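Local coordinates for crystal protein (Bacillus thuringiensis serovar dakota, PDB 2ZTB) that probably acts as a pore-forming toxin of the aerolysin type, an elongated beta-rich protein that recognises and kills certain cancer cells, at residues Ala179-Phe185 / Gly228-Ser234; Val68-Asn72 / Leu126-Lys130; Phe106-Val112 / Glu148-Ile154. All coordinates share one frame; numbering follows the deposited sequence.

Interaction 1: residues Ala179-Phe185 / Gly228-Ser234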
ATOM      1  N   ALA A 179      -0.890 -14.136  14.797  1.00 53.61           N
ATOM      2  CA  ALA A 179      -0.966 -12.688  14.958  1.00 54.18           C
ATOM      3  C   ALA A 179      -1.228 -12.037  13.607  1.00 54.83           C
ATOM      4  O   ALA A 179      -0.461 -12.243  12.656  1.00 55.15           O
ATOM      5  CB  ALA A 179       0.320 -12.136  15.562  1.00 53.33           C
ATOM      6  N   LYS A 180      -2.326 -11.287  13.521  1.00 55.07           N
ATOM      7  CA  LYS A 180      -2.522 -10.363  12.421  1.00 55.94           C
ATOM      8  C   LYS A 180      -2.116  -8.987  12.933  1.00 55.21           C
ATOM      9  O   LYS A 180      -2.817  -8.361  13.747  1.00 55.19           O
ATOM     10  CB  LYS A 180      -3.971 -10.362  11.905  1.00 56.45           C
ATOM     11  CG  LYS A 180      -4.216  -9.284  10.830  1.00 60.01           C
ATOM     12  CD  LYS A 180      -5.643  -8.685  10.897  1.00 65.63           C
ATOM     13  CE  LYS A 180      -5.633  -7.257  10.340  1.00 68.35           C
ATOM     14  NZ  LYS A 180      -6.992  -6.753   9.937  1.00 71.67           N
ATOM     15  N   GLU A 181      -0.955  -8.541  12.481  1.00 54.75           N
ATOM     16  CA  GLU A 181      -0.446  -7.233  12.865  1.00 54.37           C
ATOM     17  C   GLU A 181      -0.603  -6.279  11.696  1.00 54.67           C
ATOM     18  O   GLU A 181      -0.459  -6.673  10.528  1.00 54.13           O
ATOM     19  CB  GLU A 181       1.013  -7.321  13.277  1.00 54.10           C
ATOM     20  CG  GLU A 181       1.264  -8.159  14.531  1.00 53.05           C
ATOM     21  CD  GLU A 181       2.735  -8.300  14.805  1.00 51.86           C
ATOM     22  OE1 GLU A 181       3.412  -8.968  14.003  1.00 50.92           O
ATOM     23  OE2 GLU A 181       3.224  -7.718  15.802  1.00 52.74           O
ATOM     24  N   SER A 182      -0.926  -5.030  12.002  1.00 54.59           N
ATOM     25  CA  SER A 182      -1.041  -4.038  10.943  1.00 54.96           C
ATOM     26  C   SER A 182      -0.830  -2.607  11.397  1.00 54.40           C
ATOM     27  O   SER A 182      -0.941  -2.284  12.574  1.00 53.98           O
ATOM     28  CB  SER A 182      -2.374  -4.174  10.193  1.00 54.31           C
ATOM     29  OG  SER A 182      -3.445  -3.879  11.058  1.00 55.59           O
ATOM     30  N   ALA A 183      -0.511  -1.766  10.421  1.00 54.59           N
ATOM     31  CA  ALA A 183      -0.421  -0.341  10.611  1.00 54.53           C
ATOM     32  C   ALA A 183      -1.038   0.339   9.406  1.00 54.87           C
ATOM     33  O   ALA A 183      -0.757  -0.031   8.265  1.00 55.01           O
ATOM     34  CB  ALA A 183       1.037   0.081  10.780  1.00 54.04           C
ATOM     35  N   ASP A 184      -1.885   1.325   9.661  1.00 55.31           N
ATOM     36  CA  ASP A 184      -2.308   2.255   8.612  1.00 56.01           C
ATOM     37  C   ASP A 184      -1.227   3.285   8.355  1.00 56.37           C
ATOM     38  O   ASP A 184      -0.456   3.644   9.256  1.00 56.65           O
ATOM     39  CB  ASP A 184      -3.604   2.976   8.993  1.00 56.00           C
ATOM     40  CG  ASP A 184      -4.796   2.051   9.008  1.00 56.23           C
ATOM     41  OD1 ASP A 184      -4.787   1.055   8.259  1.00 57.14           O
ATOM     42  OD2 ASP A 184      -5.737   2.315   9.770  1.00 57.32           O
ATOM     43  N   PHE A 185      -1.169   3.766   7.123  1.00 56.56           N
ATOM     44  CA  PHE A 185      -0.278   4.876   6.811  1.00 56.64           C
ATOM     45  C   PHE A 185      -0.961   5.908   5.914  1.00 57.04           C
ATOM     46  O   PHE A 185      -1.976   5.631   5.282  1.00 57.23           O
ATOM     47  CB  PHE A 185       1.061   4.381   6.231  1.00 56.33           C
ATOM     48  CG  PHE A 185       0.933   3.581   4.957  1.00 56.12           C
ATOM     49  CD1 PHE A 185       0.790   4.225   3.713  1.00 55.96           C
ATOM     50  CD2 PHE A 185       0.983   2.187   4.989  1.00 55.26           C
ATOM     51  CE1 PHE A 185       0.681   3.485   2.524  1.00 55.73           C
ATOM     52  CE2 PHE A 185       0.871   1.430   3.803  1.00 56.22           C
ATOM     53  CZ  PHE A 185       0.715   2.085   2.564  1.00 55.56           C
ATOM     54  N   GLY A 228      -3.026   3.840   3.064  1.00 59.32           N
ATOM     55  CA  GLY A 228      -2.847   2.418   2.877  1.00 58.93           C
ATOM     56  C   GLY A 228      -2.708   1.722   4.198  1.00 58.54           C
ATOM     57  O   GLY A 228      -2.869   2.339   5.252  1.00 58.08           O
ATOM     58  N   THR A 229      -2.415   0.428   4.111  1.00 58.47           N
ATOM     59  CA  THR A 229      -2.218  -0.448   5.255  1.00 58.26           C
ATOM     60  C   THR A 229      -1.092  -1.432   4.964  1.00 58.71           C
ATOM     61  O   THR A 229      -0.946  -1.933   3.849  1.00 58.06           O
ATOM     62  CB  THR A 229      -3.510  -1.224   5.589  1.00 57.91           C
ATOM     63  OG1 THR A 229      -4.588  -0.297   5.724  1.00 56.57           O
ATOM     64  CG2 THR A 229      -3.365  -2.020   6.913  1.00 57.94           C
ATOM     65  N   VAL A 230      -0.299  -1.701   5.989  1.00 60.05           N
ATOM     66  CA  VAL A 230       0.712  -2.760   5.941  1.00 60.97           C
ATOM     67  C   VAL A 230       0.355  -3.811   7.000  1.00 61.56           C
ATOM     68  O   VAL A 230       0.231  -3.489   8.179  1.00 61.46           O
ATOM     69  CB  VAL A 230       2.161  -2.194   6.030  1.00 60.80           C
ATOM     70  CG1 VAL A 230       2.343  -1.290   7.240  1.00 61.01           C
ATOM     71  CG2 VAL A 230       3.200  -3.316   6.008  1.00 62.62           C
ATOM     72  N   THR A 231       0.090  -5.036   6.534  1.00 62.24           N
ATOM     73  CA  THR A 231      -0.287  -6.176   7.370  1.00 62.72           C
ATOM     74  C   THR A 231       0.787  -7.288   7.351  1.00 63.04           C
ATOM     75  O   THR A 231       1.538  -7.441   6.371  1.00 63.64           O
ATOM     76  CB  THR A 231      -1.634  -6.744   6.954  1.00 62.60           C
ATOM     77  OG1 THR A 231      -2.626  -5.716   7.045  1.00 64.76           O
ATOM     78  CG2 THR A 231      -2.066  -7.883   7.863  1.00 63.56           C
ATOM     79  N   ASN A 232       0.902  -8.002   8.473  1.00 62.36           N
ATOM     80  CA  ASN A 232       1.766  -9.173   8.586  1.00 61.50           C
ATOM     81  C   ASN A 232       0.971 -10.229   9.342  1.00 60.50           C
ATOM     82  O   ASN A 232       0.354  -9.921  10.365  1.00 60.33           O
ATOM     83  CB  ASN A 232       3.101  -8.830   9.271  1.00 61.34           C
ATOM     84  CG  ASN A 232       4.144  -9.960   9.158  1.00 62.12           C
ATOM     85  OD1 ASN A 232       4.971  -9.966   8.253  1.00 61.40           O
ATOM     86  ND2 ASN A 232       4.091 -10.924  10.078  1.00 63.49           N
ATOM     87  N   VAL A 233       0.908 -11.439   8.784  1.00 59.34           N
ATOM     88  CA  VAL A 233       0.272 -12.589   9.458  1.00 58.25           C
ATOM     89  C   VAL A 233       1.353 -13.643   9.726  1.00 57.78           C
ATOM     90  O   VAL A 233       2.048 -14.097   8.810  1.00 57.42           O
ATOM     91  CB  VAL A 233      -0.971 -13.151   8.690  1.00 58.63           C
ATOM     92  CG1 VAL A 233      -1.685 -14.248   9.494  1.00 58.13           C
ATOM     93  CG2 VAL A 233      -1.987 -12.029   8.394  1.00 58.10           C
ATOM     94  N   SER A 234       1.550 -13.962  11.004  1.00 57.20           N
ATOM     95  CA  SER A 234       2.567 -14.941  11.402  1.00 56.53           C
ATOM     96  C   SER A 234       2.107 -15.779  12.591  1.00 55.61           C
ATOM     97  O   SER A 234       1.159 -15.420  13.306  1.00 55.69           O
ATOM     98  CB  SER A 234       3.913 -14.264  11.683  1.00 56.85           C
ATOM     99  OG  SER A 234       3.828 -13.376  12.788  1.00 58.10           O
TER
HETATM  100  O   HOH W   1       2.710 -10.999  12.406  1.00 45.19           O
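Eight backbone hydrogen bonds join Ala-179–Phe-185 to Gly-228–Ser-234, two at each of the pairs Ala-179/Ser-234, Glu-181/Asn-232, Ala-183/Val-230 and Phe-185/Gly-228. The chains run antiparallel, 4.6 Å apart at their axes, and their N-to-C directions make an angle of 162°. CA-H...O contacts fill the intervals, among them Ser-182 CA to Val-230 O at 3.1 Å.

Polar side chains meet on both faces. On the face that carries Lys-180 and Ser-182, Thr-229 OG1 donates to Asp-184 OD1 (2.9 Å), the two side chains lying parallel and the donor arriving nearly in line with the C-O bond. On the other face a water is held between the strands: its O lies 2.7 Å from Glu-181 OE1 and 2.7 Å from Ser-234 OG, accepts from Asn-232 ND2, and has a weak fourth contact with Asn-232 O. Glu-181 suits this buried place because Ile-134 N and Gly-135 N also bond its carboxylate, while Asn-232 OD1 takes a bond from Ser-110.

Apolar contact gathers at the Phe-185 end. With chi1 at 60° the ring folds back across the neighbouring strand and lies flat over Gly-228, whose CA makes a CH-pi contact 3.8 Å from the ring centroid. Glycine, lacking a side chain, lets the ring settle directly on the backbone. Ala-183 CB meets Val-230 CG1 at 4.0 Å, small against branched, under the strand 126-132 that covers this face.

Such long, twisted antiparallel strands, covered on one face by a short hairpin, are characteristic of the elongated aerolysin-type beta-pore-forming toxins.

Interaction 2: residues Val68-Asn72 / Leu126-Lys130; sequences VQYVN and LSIKK
Tyr-70 OH is gripped from two directions: Lys-129 N donates to it at 3.0 Å with an N-H...O angle of 157°, and a water lies 2.6 Å from it in the plane of the ring. That water also makes a weak bond to Ser-127 O, so the phenol ties into the backbone of Leu-126–Lys-130 at two places. Tyrosine fits because its long, flat side chain spans two strands whose axes stay 9.3 Å apart.

The second polar link is Lys-130 NZ to Asn-72 OD1, 2.7 Å, with the ammonium 42° above the amide plane. A bend at chi2 (74°) of Lys-130 steers its otherwise extended chain to this amide.

Between and beside these bonds the packing is aliphatic. Ile-128 CG2 sits at the edge of the tyrosine ring, 4.0 Å from Tyr-70 CE2. The two methyls of Val-68 divide the work: CG1 reaches Ile-128 CD1, and CG2 meets Leu-126 CD1, each at 4.0 Å. Lys-129 turns its own amine away to a salt bridge with Glu-137.

Side-chain-mediated bonds and methyl contacts, without backbone pairing between the strands, thus join 126-130 to 68-72, consistent with a hairpin that could probably detach for membrane insertion, as in aerolysin relatives.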
ATOM      1  N   VAL A  68       5.552   9.617   4.705  1.00 60.49           N
ATOM      2  CA  VAL A  68       4.590   8.619   5.137  1.00 59.95           C
ATOM      3  C   VAL A  68       4.553   8.559   6.661  1.00 59.79           C
ATOM      4  O   VAL A  68       5.592   8.389   7.295  1.00 60.11           O
ATOM      5  CB  VAL A  68       4.963   7.214   4.567  1.00 60.09           C
ATOM      6  CG1 VAL A  68       3.955   6.139   5.021  1.00 59.67           C
ATOM      7  CG2 VAL A  68       5.047   7.254   3.037  1.00 59.85           C
ATOM      8  N   GLN A  69       3.369   8.725   7.248  1.00 59.47           N
ATOM      9  CA  GLN A  69       3.204   8.545   8.691  1.00 59.47           C
ATOM     10  C   GLN A  69       2.437   7.263   8.946  1.00 59.13           C
ATOM     11  O   GLN A  69       1.432   7.000   8.288  1.00 59.39           O
ATOM     12  CB  GLN A  69       2.478   9.725   9.342  1.00 59.60           C
ATOM     13  CG  GLN A  69       2.969  11.124   8.917  1.00 61.77           C
ATOM     14  CD  GLN A  69       4.280  11.560   9.565  1.00 63.51           C
ATOM     15  OE1 GLN A  69       4.877  12.558   9.151  1.00 65.15           O
ATOM     16  NE2 GLN A  69       4.724  10.831  10.587  1.00 63.46           N
ATOM     17  N   TYR A  70       2.921   6.470   9.895  1.00 58.81           N
ATOM     18  CA  TYR A  70       2.326   5.182  10.231  1.00 58.47           C
ATOM     19  C   TYR A  70       1.568   5.262  11.548  1.00 58.92           C
ATOM     20  O   TYR A  70       1.971   5.972  12.471  1.00 58.92           O
ATOM     21  CB  TYR A  70       3.408   4.108  10.349  1.00 58.06           C
ATOM     22  CG  TYR A  70       4.199   3.849   9.087  1.00 57.07           C
ATOM     23  CD1 TYR A  70       5.267   4.680   8.720  1.00 56.68           C
ATOM     24  CD2 TYR A  70       3.888   2.771   8.264  1.00 55.35           C
ATOM     25  CE1 TYR A  70       5.996   4.440   7.561  1.00 56.34           C
ATOM     26  CE2 TYR A  70       4.606   2.524   7.106  1.00 55.69           C
ATOM     27  CZ  TYR A  70       5.656   3.355   6.765  1.00 56.97           C
ATOM     28  OH  TYR A  70       6.373   3.094   5.627  1.00 58.33           O
ATOM     29  N   VAL A  71       0.463   4.531  11.627  1.00 59.36           N
ATOM     30  CA  VAL A  71      -0.315   4.424  12.858  1.00 59.65           C
ATOM     31  C   VAL A  71      -0.631   2.957  13.064  1.00 59.91           C
ATOM     32  O   VAL A  71      -1.263   2.333  12.214  1.00 59.80           O
ATOM     33  CB  VAL A  71      -1.636   5.246  12.804  1.00 59.46           C
ATOM     34  CG1 VAL A  71      -2.368   5.179  14.140  1.00 59.34           C
ATOM     35  CG2 VAL A  71      -1.364   6.691  12.434  1.00 59.91           C
ATOM     36  N   ASN A  72      -0.163   2.415  14.184  1.00 60.54           N
ATOM     37  CA  ASN A  72      -0.446   1.045  14.592  1.00 60.92           C
ATOM     38  C   ASN A  72      -1.932   0.780  14.809  1.00 60.93           C
ATOM     39  O   ASN A  72      -2.631   1.569  15.447  1.00 60.89           O
ATOM     40  CB  ASN A  72       0.288   0.723  15.898  1.00 61.40           C
ATOM     41  CG  ASN A  72       1.680   0.146  15.678  1.00 62.69           C
ATOM     42  OD1 ASN A  72       1.954  -0.491  14.661  1.00 63.47           O
ATOM     43  ND2 ASN A  72       2.561   0.352  16.659  1.00 63.36           N
ATOM     44  N   LEU A 126       6.449   3.403  -4.183  1.00 61.43           N
ATOM     45  CA  LEU A 126       6.451   3.948  -2.841  1.00 60.55           C
ATOM     46  C   LEU A 126       7.140   2.962  -1.888  1.00 60.39           C
ATOM     47  O   LEU A 126       6.824   1.766  -1.877  1.00 60.10           O
ATOM     48  CB  LEU A 126       5.016   4.220  -2.398  1.00 60.30           C
ATOM     49  CG  LEU A 126       4.771   4.707  -0.970  1.00 60.15           C
ATOM     50  CD1 LEU A 126       5.191   6.149  -0.827  1.00 58.81           C
ATOM     51  CD2 LEU A 126       3.304   4.519  -0.582  1.00 59.94           C
ATOM     52  N   SER A 127       8.082   3.466  -1.099  1.00 60.52           N
ATOM     53  CA  SER A 127       8.763   2.650  -0.101  1.00 60.77           C
ATOM     54  C   SER A 127       7.978   2.618   1.205  1.00 60.77           C
ATOM     55  O   SER A 127       7.681   3.666   1.801  1.00 60.37           O
ATOM     56  CB  SER A 127      10.188   3.135   0.127  1.00 61.12           C
ATOM     57  OG  SER A 127      10.947   3.022  -1.065  1.00 62.05           O
ATOM     58  N   ILE A 128       7.627   1.400   1.613  1.00 60.51           N
ATOM     59  CA  ILE A 128       6.910   1.147   2.856  1.00 60.71           C
ATOM     60  C   ILE A 128       7.761   0.205   3.721  1.00 61.63           C
ATOM     61  O   ILE A 128       8.165  -0.883   3.286  1.00 61.33           O
ATOM     62  CB  ILE A 128       5.464   0.574   2.597  1.00 60.56           C
ATOM     63  CG1 ILE A 128       4.570   1.617   1.894  1.00 59.26           C
ATOM     64  CG2 ILE A 128       4.801   0.084   3.883  1.00 59.64           C
ATOM     65  CD1 ILE A 128       4.374   2.946   2.679  1.00 56.30           C
ATOM     66  N   LYS A 129       8.054   0.658   4.936  1.00 62.23           N
ATOM     67  CA  LYS A 129       8.811  -0.122   5.902  1.00 62.80           C
ATOM     68  C   LYS A 129       8.154  -0.040   7.271  1.00 62.46           C
ATOM     69  O   LYS A 129       7.876   1.050   7.768  1.00 62.85           O
ATOM     70  CB  LYS A 129      10.248   0.381   5.981  1.00 63.47           C
ATOM     71  CG  LYS A 129      11.104   0.011   4.775  1.00 66.01           C
ATOM     72  CD  LYS A 129      12.360   0.871   4.663  1.00 68.84           C
ATOM     73  CE  LYS A 129      13.549   0.055   4.141  1.00 70.55           C
ATOM     74  NZ  LYS A 129      13.755  -1.185   4.950  1.00 70.63           N
ATOM     75  N   LYS A 130       7.914  -1.193   7.878  1.00 62.00           N
ATOM     76  CA  LYS A 130       7.327  -1.252   9.211  1.00 61.59           C
ATOM     77  C   LYS A 130       7.947  -2.385  10.023  1.00 60.90           C
ATOM     78  O   LYS A 130       8.042  -3.519   9.547  1.00 60.98           O
ATOM     79  CB  LYS A 130       5.801  -1.412   9.106  1.00 61.99           C
ATOM     80  CG  LYS A 130       5.067  -1.708  10.408  1.00 62.68           C
ATOM     81  CD  LYS A 130       4.980  -0.494  11.306  1.00 65.04           C
ATOM     82  CE  LYS A 130       4.622  -0.914  12.724  1.00 66.25           C
ATOM     83  NZ  LYS A 130       4.263   0.267  13.559  1.00 68.17           N
TER
HETATM   84  O   HOH W   2       8.091   4.936   4.831  1.00 67.00           O

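Interaction 3: residues Phe106-Val112 / Glu148-Ile154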
ATOM      1  N   PHE A 106       3.823 -23.325   8.467  1.00 54.99           N
ATOM      2  CA  PHE A 106       2.944 -22.198   8.431  1.00 54.58           C
ATOM      3  C   PHE A 106       3.564 -21.231   7.436  1.00 54.57           C
ATOM      4  O   PHE A 106       4.781 -21.036   7.427  1.00 54.71           O
ATOM      5  CB  PHE A 106       2.886 -21.581   9.826  1.00 54.20           C
ATOM      6  CG  PHE A 106       1.875 -20.484   9.978  1.00 52.84           C
ATOM      7  CD1 PHE A 106       0.615 -20.760  10.463  1.00 50.91           C
ATOM      8  CD2 PHE A 106       2.206 -19.168   9.670  1.00 52.15           C
ATOM      9  CE1 PHE A 106      -0.295 -19.754  10.631  1.00 52.42           C
ATOM     10  CE2 PHE A 106       1.296 -18.152   9.839  1.00 51.24           C
ATOM     11  CZ  PHE A 106       0.050 -18.440  10.315  1.00 51.64           C
ATOM     12  N   THR A 107       2.731 -20.660   6.575  1.00 53.86           N
ATOM     13  CA  THR A 107       3.201 -19.693   5.611  1.00 53.32           C
ATOM     14  C   THR A 107       2.830 -18.289   6.092  1.00 54.04           C
ATOM     15  O   THR A 107       1.640 -17.928   6.153  1.00 53.22           O
ATOM     16  CB  THR A 107       2.673 -20.012   4.195  1.00 52.99           C
ATOM     17  OG1 THR A 107       3.131 -21.313   3.829  1.00 51.88           O
ATOM     18  CG2 THR A 107       3.180 -19.008   3.176  1.00 51.14           C
ATOM     19  N   ASN A 108       3.859 -17.531   6.482  1.00 54.53           N
ATOM     20  CA  ASN A 108       3.690 -16.146   6.919  1.00 56.05           C
ATOM     21  C   ASN A 108       3.390 -15.298   5.707  1.00 55.84           C
ATOM     22  O   ASN A 108       3.986 -15.505   4.656  1.00 56.04           O
ATOM     23  CB  ASN A 108       4.969 -15.595   7.583  1.00 56.66           C
ATOM     24  CG  ASN A 108       5.366 -16.337   8.849  1.00 58.13           C
ATOM     25  OD1 ASN A 108       4.556 -16.991   9.516  1.00 61.80           O
ATOM     26  ND2 ASN A 108       6.629 -16.211   9.202  1.00 62.69           N
ATOM     27  N   THR A 109       2.461 -14.355   5.841  1.00 55.93           N
ATOM     28  CA  THR A 109       2.232 -13.375   4.771  1.00 55.71           C
ATOM     29  C   THR A 109       2.478 -11.948   5.244  1.00 55.61           C
ATOM     30  O   THR A 109       2.181 -11.594   6.395  1.00 55.56           O
ATOM     31  CB  THR A 109       0.814 -13.482   4.155  1.00 55.75           C
ATOM     32  OG1 THR A 109      -0.170 -13.369   5.186  1.00 56.18           O
ATOM     33  CG2 THR A 109       0.630 -14.802   3.425  1.00 54.69           C
ATOM     34  N   SER A 110       3.025 -11.139   4.341  1.00 55.45           N
ATOM     35  CA  SER A 110       3.120  -9.682   4.516  1.00 55.65           C
ATOM     36  C   SER A 110       2.421  -9.014   3.350  1.00 55.42           C
ATOM     37  O   SER A 110       2.768  -9.271   2.202  1.00 54.96           O
ATOM     38  CB  SER A 110       4.577  -9.222   4.544  1.00 55.41           C
ATOM     39  OG  SER A 110       5.339 -10.012   5.434  1.00 57.67           O
ATOM     40  N   THR A 111       1.437  -8.171   3.649  1.00 56.01           N
ATOM     41  CA  THR A 111       0.614  -7.521   2.624  1.00 56.38           C
ATOM     42  C   THR A 111       0.715  -5.980   2.695  1.00 57.11           C
ATOM     43  O   THR A 111       0.623  -5.396   3.776  1.00 57.96           O
ATOM     44  CB  THR A 111      -0.846  -8.001   2.722  1.00 56.46           C
ATOM     45  OG1 THR A 111      -0.878  -9.428   2.561  1.00 55.62           O
ATOM     46  CG2 THR A 111      -1.759  -7.342   1.640  1.00 56.53           C
ATOM     47  N   VAL A 112       0.952  -5.334   1.550  1.00 56.99           N
ATOM     48  CA  VAL A 112       0.794  -3.866   1.432  1.00 56.27           C
ATOM     49  C   VAL A 112      -0.405  -3.529   0.512  1.00 56.90           C
ATOM     50  O   VAL A 112      -0.710  -4.262  -0.440  1.00 56.62           O
ATOM     51  CB  VAL A 112       2.119  -3.162   0.977  1.00 56.17           C
ATOM     52  CG1 VAL A 112       2.439  -3.462  -0.492  1.00 55.17           C
ATOM     53  CG2 VAL A 112       2.080  -1.647   1.242  1.00 54.48           C
ATOM     54  N   GLU A 148      -0.013  -5.959  -2.742  1.00 53.52           N
ATOM     55  CA  GLU A 148       0.996  -7.019  -2.890  1.00 53.44           C
ATOM     56  C   GLU A 148       1.118  -7.802  -1.602  1.00 52.65           C
ATOM     57  O   GLU A 148       1.139  -7.206  -0.524  1.00 52.45           O
ATOM     58  CB  GLU A 148       2.384  -6.438  -3.149  1.00 53.79           C
ATOM     59  CG  GLU A 148       2.572  -5.660  -4.406  1.00 57.81           C
ATOM     60  CD  GLU A 148       3.946  -5.034  -4.464  1.00 60.47           C
ATOM     61  OE1 GLU A 148       4.942  -5.776  -4.528  1.00 63.85           O
ATOM     62  OE2 GLU A 148       4.028  -3.799  -4.436  1.00 63.82           O
ATOM     63  N   THR A 149       1.274  -9.119  -1.740  1.00 51.85           N
ATOM     64  CA  THR A 149       1.588 -10.016  -0.630  1.00 51.23           C
ATOM     65  C   THR A 149       2.876 -10.787  -0.933  1.00 51.17           C
ATOM     66  O   THR A 149       3.030 -11.336  -2.023  1.00 50.85           O
ATOM     67  CB  THR A 149       0.414 -11.021  -0.385  1.00 51.42           C
ATOM     68  OG1 THR A 149      -0.771 -10.279  -0.104  1.00 51.28           O
ATOM     69  CG2 THR A 149       0.696 -11.963   0.778  1.00 48.69           C
ATOM     70  N   THR A 150       3.797 -10.816   0.027  1.00 51.15           N
ATOM     71  CA  THR A 150       4.978 -11.689  -0.052  1.00 51.56           C
ATOM     72  C   THR A 150       4.879 -12.778   1.016  1.00 51.49           C
ATOM     73  O   THR A 150       4.190 -12.612   2.016  1.00 51.16           O
ATOM     74  CB  THR A 150       6.306 -10.901   0.084  1.00 52.06           C
ATOM     75  OG1 THR A 150       6.267 -10.067   1.256  1.00 52.55           O
ATOM     76  CG2 THR A 150       6.546 -10.016  -1.159  1.00 52.43           C
ATOM     77  N   THR A 151       5.536 -13.910   0.792  1.00 51.85           N
ATOM     78  CA  THR A 151       5.421 -15.032   1.719  1.00 52.60           C
ATOM     79  C   THR A 151       6.792 -15.527   2.191  1.00 53.21           C
ATOM     80  O   THR A 151       7.800 -15.334   1.499  1.00 52.78           O
ATOM     81  CB  THR A 151       4.600 -16.211   1.103  1.00 52.58           C
ATOM     82  OG1 THR A 151       5.276 -16.738  -0.048  1.00 51.81           O
ATOM     83  CG2 THR A 151       3.203 -15.747   0.685  1.00 53.23           C
ATOM     84  N   GLU A 152       6.810 -16.134   3.379  1.00 53.94           N
ATOM     85  CA  GLU A 152       7.960 -16.889   3.891  1.00 54.80           C
ATOM     86  C   GLU A 152       7.437 -18.114   4.655  1.00 55.11           C
ATOM     87  O   GLU A 152       6.388 -18.052   5.279  1.00 55.81           O
ATOM     88  CB  GLU A 152       8.869 -16.030   4.795  1.00 54.58           C
ATOM     89  CG  GLU A 152       9.533 -14.750   4.163  1.00 55.21           C
ATOM     90  CD  GLU A 152      10.504 -14.982   2.964  1.00 56.81           C
ATOM     91  OE1 GLU A 152      10.707 -16.128   2.494  1.00 55.93           O
ATOM     92  OE2 GLU A 152      11.064 -13.968   2.463  1.00 59.69           O
ATOM     93  N   THR A 153       8.167 -19.221   4.606  1.00 55.30           N
ATOM     94  CA  THR A 153       7.729 -20.483   5.212  1.00 55.70           C
ATOM     95  C   THR A 153       8.423 -20.768   6.557  1.00 55.35           C
ATOM     96  O   THR A 153       9.653 -20.736   6.615  1.00 55.29           O
ATOM     97  CB  THR A 153       8.091 -21.658   4.273  1.00 55.93           C
ATOM     98  OG1 THR A 153       7.860 -21.283   2.908  1.00 56.83           O
ATOM     99  CG2 THR A 153       7.305 -22.929   4.635  1.00 56.54           C
ATOM    100  N   ILE A 154       7.649 -21.053   7.612  1.00 54.52           N
ATOM    101  CA  ILE A 154       8.203 -21.539   8.887  1.00 54.08           C
ATOM    102  C   ILE A 154       7.833 -22.995   9.099  1.00 53.12           C
ATOM    103  O   ILE A 154       6.649 -23.322   9.137  1.00 53.32           O
ATOM    104  CB  ILE A 154       7.806 -20.684  10.161  1.00 54.32           C
ATOM    105  CG1 ILE A 154       8.419 -21.277  11.448  1.00 55.41           C
ATOM    106  CG2 ILE A 154       6.327 -20.651  10.398  1.00 55.70           C
ATOM    107  CD1 ILE A 154       8.487 -20.293  12.677  1.00 54.77           C
TER
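Phe-106 pairs with Ile-154 through two backbone hydrogen bonds, and its CB touches Ile-154 CG2 at 3.6 Å; with CG anti to the backbone N (chi1 -173°), the ring itself swings away from the partner strand. On the opposite face Thr-107 CG2 rests against Thr-151 CB, 3.8 Å off. Asn-108 N then donates to Glu-152 O (2.8 Å), a bond bent to 140° at the hydrogen. Asn-108 OD1, 4.2 Å from Ile-154 CG2, is buried here without a polar partner.

Thr-109 offers carbon to carbon: its CB lies 3.7 Å from Thr-149 CG2, and its methyl also meets that of Thr-151. Ser-110 shares two backbone bonds with Thr-150, while its hydroxyl turns to Asn-232 on the next strand, a task for which its small polar side chain is well suited. At Thr-111 the chemistry changes, since OG1 faces Thr-149 OG1 at 2.8 Å in a hydrogen bond whose donor may be either. Val-112 closes the segment with two backbone bonds to Glu-148 and a contact of its CG1 with Glu-148 CB at 4.0 Å; the glutamate carboxylate goes on to Thr-142.

Threonine, beta-branched yet polar, suits both an extended backbone and an exposed face. These Ser/Thr-rich antiparallel strands are a recognisable feature of the long beta-domain of aerolysin-type toxins.

Overall arrangement
Interactions 1 and 3 are neighbouring strand pairs of one antiparallel sheet, joined by two probable hydrogen bonds, Val-233 N with Thr-109 O and Thr-111 N with Thr-231 O. Interaction 1 lies deeper, and the charged and amide groups it buries find partners in a water, backbone NH groups and the hydroxyl of Ser-110; interaction 3 forms a more exposed, threonine-rich flank. Interaction 2 differs in kind, for it holds strand 126-132 over one face of the sheet through side chains. It shares an apolar cluster with the others: Val-68 packs on Phe-185, and Ile-128 reaches Val-112. The strand 61-90 also continues the sheet beyond 179-185, with Asp-184 O and Val-71 N probably hydrogen-bonded.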